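Local coordinates for protein SecB-like chaperone Rv1957 (PDB 5MTW) that acts as a SecB-like chaperone of a toxin-antitoxin system, binding the antitoxin HigA1 and keeping it from aggregating so that the toxin HigB1 can be neutralised, at residues A38-A43 against L155-L160. Residues are numbered along the deposited sequence; the frame is centred on the assembly and turned at random.
Sequences AAVHRA and LALPPL
Val-40, the last residue of strand 26-40, sends one methyl to each of two leucines that follow helix 125-154. Its CG1 lies 4.1 Å from CD2 of Leu-155, and its CG2 lies 4.3 Å from CD2 of Leu-157. The valine torsion decides which methyl goes to which leucine: with chi1 at 41°, CG1 sits between the backbone nitrogen and the carbonyl carbon, while CG2 is roughly opposite the nitrogen. Leu-155 runs past Val-40 in the opposite direction, and the two touch through methyl groups alongside one another. Leu-157 starts out across the line between the segments; its CG lies opposite the carbonyl carbon (chi1 -59°) and the chain runs on into CD1, so CD2, the side branch, is the methyl that reaches the valine. No hydrogen bond joins the segments. Helix 125-154 closes in a Schellman motif at Ala-156, between the two leucines, where a positive phi of 74° turns the chain so that the loop crosses the end of the antiparallel sheet in this SecB-like fold. Leu-157 thereby also rests on Val-101 and Ala-102 of strand 99-114. Strand 26-40 is the outermost strand on its side within the chain, and at Ala-38 and Ala-39 the sheet continues into an antiparallel strand of a second subunit of the homotetramer, whose Arg-32 and Leu-33 pack on Val-40 and Leu-155 respectively. The loop forms part of the surface that holds the HigA1 peptide, which packs an aromatic side chain on Leu-157 and, one residue on, hydrogen-bonds Pro-158 O through an aromatic side chain.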
loop_
_atom_site.group_PDB
_atom_site.type_symbol
_atom_site.label_atom_id
_atom_site.label_comp_id
_atom_site.label_asym_id
_atom_site.label_seq_id
_atom_site.Cartn_x
_atom_site.Cartn_y
_atom_site.Cartn_z
ATOM N N ALA A 38 8.079 -0.016 -14.299
ATOM C CA ALA A 38 7.896 -1.478 -14.321
ATOM C C ALA A 38 6.958 -1.962 -15.416
ATOM O O ALA A 38 6.116 -1.221 -15.891
ATOM C CB ALA A 38 7.314 -1.856 -12.966
ATOM N N ALA A 39 7.097 -3.246 -15.792
ATOM C CA ALA A 39 6.293 -3.855 -16.846
ATOM C C ALA A 39 6.316 -5.354 -16.670
ATOM O O ALA A 39 7.345 -5.904 -16.198
ATOM C CB ALA A 39 6.782 -3.533 -18.259
ATOM N N VAL A 40 5.169 -5.936 -16.969
ATOM C CA VAL A 40 5.056 -7.389 -17.070
ATOM C C VAL A 40 5.210 -7.743 -18.544
ATOM O O VAL A 40 4.583 -7.169 -19.402
ATOM C CB VAL A 40 3.794 -7.975 -16.389
ATOM C CG1 VAL A 40 2.602 -7.132 -16.649
ATOM C CG2 VAL A 40 3.532 -9.426 -16.796
ATOM N N HIS A 41 6.090 -8.692 -18.815
ATOM C CA HIS A 41 6.413 -9.094 -20.199
ATOM C C HIS A 41 5.765 -10.405 -20.718
ATOM O O HIS A 41 5.703 -10.562 -21.928
ATOM C CB HIS A 41 7.898 -9.259 -20.332
ATOM C CG HIS A 41 8.696 -8.136 -19.755
ATOM N ND1 HIS A 41 8.694 -6.885 -20.297
ATOM C CD2 HIS A 41 9.618 -8.107 -18.773
ATOM C CE1 HIS A 41 9.502 -6.100 -19.621
ATOM N NE2 HIS A 41 10.089 -6.821 -18.700
ATOM N N ARG A 42 5.295 -11.302 -19.830
ATOM C CA ARG A 42 4.975 -12.722 -20.143
ATOM C C ARG A 42 4.255 -13.290 -18.920
ATOM O O ARG A 42 4.330 -12.704 -17.802
ATOM C CB ARG A 42 6.272 -13.551 -20.449
ATOM N N ALA A 43 3.578 -14.429 -19.084
ATOM C CA ALA A 43 2.974 -15.136 -17.937
ATOM C C ALA A 43 4.024 -15.740 -16.939
ATOM O O ALA A 43 5.040 -16.286 -17.347
ATOM C CB ALA A 43 2.018 -16.244 -18.454
ATOM N N LEU A 155 0.448 -5.968 -10.775
ATOM C CA LEU A 155 0.740 -6.573 -12.101
ATOM C C LEU A 155 0.094 -7.970 -12.255
ATOM O O LEU A 155 0.177 -8.537 -13.283
ATOM C CB LEU A 155 2.247 -6.750 -12.306
ATOM C CG LEU A 155 3.003 -5.467 -12.229
ATOM C CD1 LEU A 155 4.562 -5.627 -12.102
ATOM C CD2 LEU A 155 2.682 -4.559 -13.437
ATOM N N ALA A 156 -0.546 -8.477 -11.190
ATOM C CA ALA A 156 -1.250 -9.737 -11.202
ATOM C C ALA A 156 -0.288 -10.916 -11.207
ATOM O O ALA A 156 -0.656 -12.001 -11.624
ATOM C CB ALA A 156 -2.269 -9.830 -12.371
ATOM N N LEU A 157 0.925 -10.681 -10.686
ATOM C CA LEU A 157 1.898 -11.706 -10.508
ATOM C C LEU A 157 1.644 -12.361 -9.133
ATOM O O LEU A 157 1.043 -11.743 -8.264
ATOM C CB LEU A 157 3.307 -11.147 -10.561
ATOM C CG LEU A 157 3.617 -10.456 -11.872
ATOM C CD1 LEU A 157 4.983 -9.811 -11.864
ATOM C CD2 LEU A 157 3.526 -11.467 -13.001
ATOM N N PRO A 158 2.177 -13.554 -8.925
ATOM C CA PRO A 158 2.184 -14.084 -7.540
ATOM C C PRO A 158 2.862 -13.019 -6.700
ATOM O O PRO A 158 3.947 -12.543 -7.054
ATOM C CB PRO A 158 3.060 -15.322 -7.653
ATOM C CG PRO A 158 2.734 -15.758 -9.053
ATOM C CD PRO A 158 2.822 -14.515 -9.852
ATOM N N PRO A 159 2.269 -12.677 -5.568
ATOM C CA PRO A 159 2.872 -11.627 -4.714
ATOM C C PRO A 159 4.254 -12.019 -4.174
ATOM O O PRO A 159 4.433 -13.109 -3.655
ATOM C CB PRO A 159 1.816 -11.423 -3.621
ATOM C CG PRO A 159 0.538 -11.806 -4.285
ATOM C CD PRO A 159 0.911 -13.046 -5.100
ATOM N N LEU A 160 5.250 -11.173 -4.475
ATOM C CA LEU A 160 6.578 -11.353 -4.003
ATOM C C LEU A 160 6.771 -10.636 -2.666
ATOM O O LEU A 160 6.661 -9.391 -2.587
ATOM C CB LEU A 160 7.591 -10.724 -4.942
ATOM C CG LEU A 160 9.040 -10.830 -4.477
ATOM C CD1 LEU A 160 9.317 -12.289 -4.136
ATOM C CD2 LEU A 160 9.923 -10.466 -5.617
#